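Local coordinates for aminotransferase AspB (Helicobacter pylori 26695, PDB 3EZS), which probably acts as a pyridoxal 5'-phosphate-dependent aminotransferase, moving amino groups between amino acids and 2-oxo acids, at residues R69-R74 with S230-A235; L160-P163 with R169-S172; Q328-I333 with L365-T370. All coordinates share one frame; numbering follows the deposited sequence.

Contact 1: R69-R74 with S230-A235. With PO4 (phosphate ion), chain C.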
# COMPACT_ATOMS: atom_id res chain seq x y z
N ARG A 69 -1.72 20.54 2.80
CA ARG A 69 -1.28 21.55 3.75
C ARG A 69 -2.27 22.72 3.78
O ARG A 69 -2.60 23.24 4.84
CB ARG A 69 0.14 22.04 3.44
CG ARG A 69 1.20 20.96 3.59
CD ARG A 69 2.61 21.54 3.73
NE ARG A 69 3.02 22.31 2.57
CZ ARG A 69 3.50 21.80 1.43
NH1 ARG A 69 3.64 20.49 1.28
NH2 ARG A 69 3.83 22.61 0.44
N GLY A 70 -2.74 23.15 2.60
CA GLY A 70 -3.71 24.24 2.51
C GLY A 70 -4.97 23.92 3.30
O GLY A 70 -5.49 24.77 4.03
N PHE A 71 -5.44 22.69 3.16
CA PHE A 71 -6.57 22.18 3.94
C PHE A 71 -6.33 22.34 5.45
O PHE A 71 -7.20 22.85 6.17
CB PHE A 71 -6.87 20.70 3.62
CG PHE A 71 -7.77 20.05 4.64
CD1 PHE A 71 -9.11 20.38 4.69
CD2 PHE A 71 -7.26 19.18 5.57
CE1 PHE A 71 -9.91 19.85 5.64
CE2 PHE A 71 -8.06 18.64 6.53
CZ PHE A 71 -9.40 18.96 6.55
N PHE A 72 -5.16 21.91 5.92
CA PHE A 72 -4.84 21.97 7.35
C PHE A 72 -4.83 23.42 7.86
O PHE A 72 -5.30 23.70 8.97
CB PHE A 72 -3.53 21.26 7.66
CG PHE A 72 -3.46 20.72 9.06
CD1 PHE A 72 -3.94 19.46 9.34
CD2 PHE A 72 -2.97 21.49 10.09
CE1 PHE A 72 -3.91 18.96 10.61
CE2 PHE A 72 -2.94 20.99 11.36
CZ PHE A 72 -3.41 19.73 11.63
N LYS A 73 -4.33 24.34 7.03
CA LYS A 73 -4.32 25.76 7.35
C LYS A 73 -5.73 26.32 7.46
O LYS A 73 -6.06 26.92 8.47
CB LYS A 73 -3.52 26.55 6.30
CG LYS A 73 -3.37 28.04 6.61
CD LYS A 73 -2.53 28.78 5.55
N ARG A 74 -6.56 26.14 6.45
CA ARG A 74 -7.93 26.63 6.49
C ARG A 74 -8.72 26.03 7.64
O ARG A 74 -9.47 26.73 8.31
CB ARG A 74 -8.68 26.28 5.22
CG ARG A 74 -8.17 26.95 3.93
CD ARG A 74 -9.23 26.77 2.83
NE ARG A 74 -9.60 25.37 2.64
CZ ARG A 74 -8.94 24.50 1.87
NH1 ARG A 74 -7.85 24.84 1.19
NH2 ARG A 74 -9.39 23.26 1.77
N SER A 230 -11.69 10.03 2.86
CA SER A 230 -12.77 9.10 2.59
C SER A 230 -14.15 9.53 3.02
O SER A 230 -15.09 9.42 2.24
CB SER A 230 -12.45 7.73 3.20
OG SER A 230 -11.21 7.27 2.70
N LYS A 231 -14.27 9.99 4.27
CA LYS A 231 -15.59 10.37 4.83
C LYS A 231 -15.96 11.79 4.47
O LYS A 231 -17.09 12.08 4.08
CB LYS A 231 -15.62 10.13 6.34
CG LYS A 231 -15.68 8.63 6.65
CD LYS A 231 -15.10 8.32 7.99
CE LYS A 231 -15.16 6.82 8.28
NZ LYS A 231 -14.67 5.96 7.17
N ARG A 232 -14.96 12.66 4.56
CA ARG A 232 -15.11 14.07 4.23
C ARG A 232 -15.70 14.32 2.85
O ARG A 232 -16.56 15.19 2.70
CB ARG A 232 -13.71 14.72 4.28
CG ARG A 232 -13.67 16.16 3.91
CD ARG A 232 -12.25 16.72 3.95
NE ARG A 232 -12.29 18.17 3.75
CZ ARG A 232 -12.18 18.81 2.59
NH1 ARG A 232 -11.95 18.17 1.44
NH2 ARG A 232 -12.27 20.12 2.57
N SER A 233 -15.23 13.57 1.85
CA SER A 233 -15.63 13.83 0.46
C SER A 233 -16.38 12.72 -0.24
O SER A 233 -16.55 12.77 -1.44
CB SER A 233 -14.37 14.16 -0.35
OG SER A 233 -13.59 15.17 0.30
N SER A 234 -16.88 11.74 0.51
CA SER A 234 -17.56 10.56 -0.08
C SER A 234 -16.79 10.01 -1.29
O SER A 234 -17.36 9.73 -2.36
CB SER A 234 -19.00 10.90 -0.48
OG SER A 234 -19.77 11.34 0.63
N ALA A 235 -15.48 9.88 -1.08
CA ALA A 235 -14.55 9.40 -2.09
C ALA A 235 -13.53 8.43 -1.50
O ALA A 235 -12.33 8.67 -1.66
CB ALA A 235 -13.81 10.60 -2.71
P PO4 C . -9.39 5.21 5.20
O1 PO4 C . -8.70 6.54 5.17
O2 PO4 C . -8.42 4.10 4.96
O3 PO4 C . -10.41 5.16 4.12
O4 PO4 C . -9.97 5.01 6.57
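Phe71 and Arg232 carry the van der Waals part of this contact, their side chains running antiparallel where they overlap. The Phe71 atoms CD1 and CE1 reach the guanidinium, and CD1 lies over one of its faces. The closest approach is 3.5 Å, from CE1 of Phe71 to NE of Arg232. Ring and guanidinium planes are 69° apart, so this is steep packing rather than a parallel stack. Arg232 gets there with CG anti to its backbone N (chi1 178°) and the chain extended as far as NE; nothing is hydrogen-bonded directly from one segment to the other.

The charged interactions run through acidic partners. NH2 of Arg74 and NH2 of Arg232 come within 4.3 Å, and Asp279 forms salt bridges with both arginines, using OD2 for NE of Arg74 and OD1 for NH2 of Arg232. Glu198 takes NE of Arg232. Among the carbonyl oxygens, Trp276 O accepts from Arg74 NH2, whereas Ala275 O and Asp278 O accept from NH1 and NH2 of Arg232. The buried Arg232 is thus gripped on all three nitrogens, which should keep its charge compensated.

Polar groups at the start of 230-235 probably line the cofactor site. Ser230 OG donates to O3 of the phosphate ion at 2.7 Å, and Ser228, Arg239, Ser91 and Arg92 also bind this ion, consistent with the cup for the cofactor phosphate. Lys231 follows in the sequence position of the family's Schiff-base lysine; here its NZ bonds to Tyr55 OH of the second subunit.

In the fold, helix 62-76 reaches the loop between strands 223-228 and 241-245 through the side chains of Phe71 and Arg74. Phe71 also touches Phe242 of strand 241-245 and meets the Trp276 ring of helix 266-277, while Arg232 packs on His281 and Ala282 of helix 280-299.

Contact 2: L160-P163 with R169-S172. With EDO (1,2-ethanediol), chain D; EDO (1,2-ethanediol), chain F.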
# COMPACT_ATOMS: atom_id res chain seq x y z
N LEU A 160 -4.70 7.83 20.18
CA LEU A 160 -6.02 8.34 20.53
C LEU A 160 -6.82 8.37 19.23
O LEU A 160 -6.25 8.32 18.12
CB LEU A 160 -5.95 9.74 21.13
CG LEU A 160 -5.07 9.93 22.38
CD1 LEU A 160 -4.93 11.43 22.68
CD2 LEU A 160 -5.61 9.15 23.59
N ASN A 161 -8.14 8.45 19.37
CA ASN A 161 -9.05 8.53 18.23
C ASN A 161 -10.14 9.52 18.62
O ASN A 161 -11.14 9.13 19.24
CB ASN A 161 -9.62 7.15 17.92
CG ASN A 161 -10.57 7.15 16.73
OD1 ASN A 161 -11.49 6.31 16.66
ND2 ASN A 161 -10.36 8.05 15.78
N SER A 162 -9.95 10.79 18.25
CA SER A 162 -10.88 11.86 18.62
C SER A 162 -11.18 12.80 17.45
O SER A 162 -10.28 13.50 16.98
CB SER A 162 -10.27 12.65 19.76
OG SER A 162 -11.13 13.66 20.19
N PRO A 163 -12.46 12.86 16.99
CA PRO A 163 -13.64 12.11 17.46
C PRO A 163 -13.49 10.60 17.33
O PRO A 163 -12.80 10.10 16.43
CB PRO A 163 -14.78 12.64 16.57
CG PRO A 163 -14.29 13.98 16.09
CD PRO A 163 -12.81 13.83 15.94
N ARG A 169 -16.97 10.16 21.38
CA ARG A 169 -16.27 10.98 22.37
C ARG A 169 -15.15 11.77 21.73
O ARG A 169 -14.31 11.19 21.03
CB ARG A 169 -15.70 10.12 23.49
CG ARG A 169 -14.91 10.90 24.57
CD ARG A 169 -15.80 11.84 25.40
NE ARG A 169 -15.15 12.18 26.67
CZ ARG A 169 -14.29 13.19 26.88
NH1 ARG A 169 -13.92 13.99 25.90
NH2 ARG A 169 -13.78 13.37 28.08
N THR A 170 -15.16 13.08 21.99
CA THR A 170 -14.20 14.01 21.42
C THR A 170 -13.48 14.75 22.56
O THR A 170 -14.11 15.33 23.43
CB THR A 170 -14.90 14.99 20.43
OG1 THR A 170 -15.38 14.24 19.31
CG2 THR A 170 -13.97 16.08 19.89
N LEU A 171 -12.16 14.71 22.53
CA LEU A 171 -11.35 15.36 23.54
C LEU A 171 -11.26 16.86 23.28
O LEU A 171 -11.09 17.29 22.14
CB LEU A 171 -9.95 14.75 23.54
CG LEU A 171 -9.82 13.25 23.86
CD1 LEU A 171 -8.36 12.83 23.74
CD2 LEU A 171 -10.36 12.91 25.25
N SER A 172 -11.37 17.63 24.35
CA SER A 172 -11.30 19.08 24.27
C SER A 172 -9.86 19.52 24.06
O SER A 172 -8.92 18.74 24.19
CB SER A 172 -11.82 19.69 25.57
OG SER A 172 -10.91 19.43 26.63
C1 EDO D . -11.85 9.65 23.04
O1 EDO D . -11.70 10.75 22.12
C2 EDO D . -10.51 8.92 23.14
O2 EDO D . -9.97 8.69 21.86
C1 EDO F . -12.41 4.43 12.03
O1 EDO F . -12.21 4.91 10.69
C2 EDO F . -11.19 4.80 12.89
O2 EDO F . -11.29 6.04 13.59
O HOH W 1 -10.43 16.51 19.51
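The Pro163 ring, which follows a cis peptide bond, meets Thr170 along its CB-CG edge: OG1 of Thr170 lies 3.2 Å from Pro163 CB, the two side chains running alongside in one direction. That hydroxyl is hydrogen-bonded to Gly168 O, so its approach to the proline carbons is packing. The flat amide of Asn161, whose CB points away from 169-172, has other partners: ND2 gives to Asp193 O and, weakly, to an ethanediol O2, and OD1, close to the same oxygen, takes Asn165 N.

Ser162 makes the central bond. With OG anti to the backbone N (chi1 -178°), the hydroxyl receives Leu171 N at 2.8 Å in a nearly straight bond (165°). The same hydroxyl donates to a water, with OG 3.0 Å from its oxygen, and that water donates to Leu171 O. Leu160 and Leu171 add an apolar touch, nearly perpendicular, CD1 to CD1 at 3.9 Å. A second ethanediol bridges Asn161 and the Arg169 carbonyl.

These segments flank the family's Asn-Pro-Thr-Gly sequence, from the end of strand 157-160 to Ser172, N-cap of the next helix. Accepting one hydrogen bond and donating another, the buried Ser162 hydroxyl has both roles filled, and, with the water, serves both backbone polar atoms of Leu171.

Contact 3: Q328-I333 with L365-T370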
# COMPACT_ATOMS: atom_id res chain seq x y z
N GLN A 328 -34.40 -9.78 13.43
CA GLN A 328 -35.46 -10.77 13.31
C GLN A 328 -36.81 -10.13 13.02
O GLN A 328 -37.51 -10.53 12.11
CB GLN A 328 -35.53 -11.53 14.63
CG GLN A 328 -36.70 -12.46 14.87
CD GLN A 328 -36.68 -13.67 14.00
OE1 GLN A 328 -36.44 -14.78 14.48
NE2 GLN A 328 -36.91 -13.48 12.69
N ASN A 329 -37.16 -9.13 13.81
CA ASN A 329 -38.44 -8.46 13.72
C ASN A 329 -38.57 -7.29 12.73
O ASN A 329 -39.65 -7.09 12.17
CB ASN A 329 -38.82 -7.94 15.10
CG ASN A 329 -39.07 -9.04 16.10
OD1 ASN A 329 -39.82 -9.97 15.85
ND2 ASN A 329 -38.47 -8.91 17.26
N GLU A 330 -37.51 -6.52 12.57
CA GLU A 330 -37.56 -5.33 11.72
C GLU A 330 -36.65 -5.32 10.52
O GLU A 330 -36.78 -4.43 9.67
CB GLU A 330 -37.24 -4.10 12.57
CG GLU A 330 -38.11 -3.94 13.80
CD GLU A 330 -39.59 -3.80 13.47
OE1 GLU A 330 -39.93 -3.35 12.36
OE2 GLU A 330 -40.42 -4.16 14.33
N GLY A 331 -35.74 -6.29 10.42
CA GLY A 331 -34.74 -6.32 9.36
C GLY A 331 -33.66 -5.26 9.50
O GLY A 331 -32.83 -5.10 8.60
N ILE A 332 -33.65 -4.53 10.62
CA ILE A 332 -32.69 -3.46 10.83
C ILE A 332 -31.41 -4.05 11.41
O ILE A 332 -31.45 -4.70 12.45
CB ILE A 332 -33.24 -2.35 11.75
CG1 ILE A 332 -34.45 -1.65 11.10
CG2 ILE A 332 -32.15 -1.34 12.09
CD1 ILE A 332 -35.28 -0.82 12.05
N ILE A 333 -30.29 -3.79 10.75
CA ILE A 333 -28.99 -4.31 11.18
C ILE A 333 -28.25 -3.27 12.02
O ILE A 333 -28.09 -2.13 11.61
CB ILE A 333 -28.08 -4.65 9.96
CG1 ILE A 333 -28.71 -5.77 9.11
CG2 ILE A 333 -26.65 -5.01 10.41
CD1 ILE A 333 -28.08 -5.94 7.69
N LEU A 365 -35.05 4.78 13.04
CA LEU A 365 -34.57 5.23 14.35
C LEU A 365 -35.70 5.22 15.36
O LEU A 365 -35.48 4.88 16.52
CB LEU A 365 -33.89 6.60 14.28
CG LEU A 365 -32.59 6.72 13.47
CD1 LEU A 365 -32.12 8.17 13.44
CD2 LEU A 365 -31.50 5.82 14.02
N GLU A 366 -36.90 5.60 14.94
CA GLU A 366 -38.07 5.55 15.83
C GLU A 366 -38.40 4.11 16.26
O GLU A 366 -38.72 3.85 17.43
CB GLU A 366 -39.29 6.19 15.17
CG GLU A 366 -39.16 7.71 15.09
CD GLU A 366 -40.34 8.42 14.42
OE1 GLU A 366 -41.23 7.76 13.81
OE2 GLU A 366 -40.37 9.68 14.51
N ILE A 367 -38.30 3.20 15.29
CA ILE A 367 -38.55 1.80 15.52
C ILE A 367 -37.57 1.27 16.56
O ILE A 367 -37.96 0.63 17.54
CB ILE A 367 -38.44 1.00 14.21
CG1 ILE A 367 -39.62 1.34 13.29
CG2 ILE A 367 -38.49 -0.49 14.47
CD1 ILE A 367 -39.50 0.77 11.87
N ILE A 368 -36.29 1.57 16.35
CA ILE A 368 -35.26 1.17 17.28
C ILE A 368 -35.62 1.62 18.70
O ILE A 368 -35.55 0.82 19.64
CB ILE A 368 -33.88 1.73 16.86
CG1 ILE A 368 -33.37 0.98 15.63
CG2 ILE A 368 -32.84 1.59 18.02
CD1 ILE A 368 -32.05 1.57 14.97
N GLU A 369 -36.03 2.89 18.85
CA GLU A 369 -36.38 3.44 20.16
C GLU A 369 -37.53 2.67 20.81
O GLU A 369 -37.48 2.42 22.01
CB GLU A 369 -36.66 4.95 20.08
CG GLU A 369 -37.05 5.64 21.43
CD GLU A 369 -35.93 5.67 22.49
OE1 GLU A 369 -34.85 5.10 22.27
OE2 GLU A 369 -36.12 6.29 23.56
N THR A 370 -38.55 2.28 20.03
CA THR A 370 -39.66 1.50 20.58
C THR A 370 -39.18 0.17 21.19
O THR A 370 -39.75 -0.29 22.16
CB THR A 370 -40.79 1.19 19.54
OG1 THR A 370 -40.27 0.36 18.50
CG2 THR A 370 -41.39 2.48 18.92
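Glu330 and Ile332 meet Ile367 and Ile368 where the end of helix 319-330 and the residues after it pack on helix 358-372, in the small domain of the fold type I architecture of this aminotransferase family. The chain leaves helix 319-330 at Gly331, whose positive phi of 71° breaks the helical course, and the residues on its two sides both aim their CB atoms at helix 358-372.

Glu330 lays its aliphatic part on Ile367. The chain bends at chi2 (-60°), which folds the carboxylate back alongside the isoleucine; CG of Glu330 comes within 3.5 Å of Ile367 CG2, and the carboxylate carbon CD of Glu330 stands 3.6 Å from the same methyl. OE2 is hydrogen-bonded to Tyr371 OH, further along helix 358-372, and OE1 has a long, weak ion pair with Lys23. The acid therefore combines apolar packing along its stem with a polar tether at its end.

Ile332 spreads its two branches over two neighbours. CG1 stands anti to the carbonyl carbon (chi1 -64°), sending CD1 of Ile332 to Ile367 CG2 at 4.0 Å, while the CG2 branch is left for Ile368. The isoleucines meet at a slant in both pairs, and these Ile332 pairs are apolar. Leu326 of helix 319-330 and Pro364 add to the apolar surround of Ile332, and Ile368 is further covered by Phe322, Leu326 and Phe300. The second apolar meeting is methyl against methyl, Ile332 CG2 to Ile368 CD1 at 4.1 Å.

How the contacts relate
Contacts 1 and 2 belong to the seven-stranded mixed sheet and its flanking helices and loops, with centres 18 Å apart and nearest atoms about 9 Å apart. Segment 230-235 follows strand 223-228, and contact 2 begins at the end of strand 157-160; in the sheet these two strands are separated by strand 189-193. Along the chain contact 2 is nested inside the long loop closed by contact 1. Contact 3 comes after both, its centre 34 Å from that of contact 1 and 29 Å from that of contact 2. None touches another: two contacts lie in the large domain, contact 1 next to the probable cofactor phosphate site, and the third joins helices 319-330 and 358-372 of the small domain.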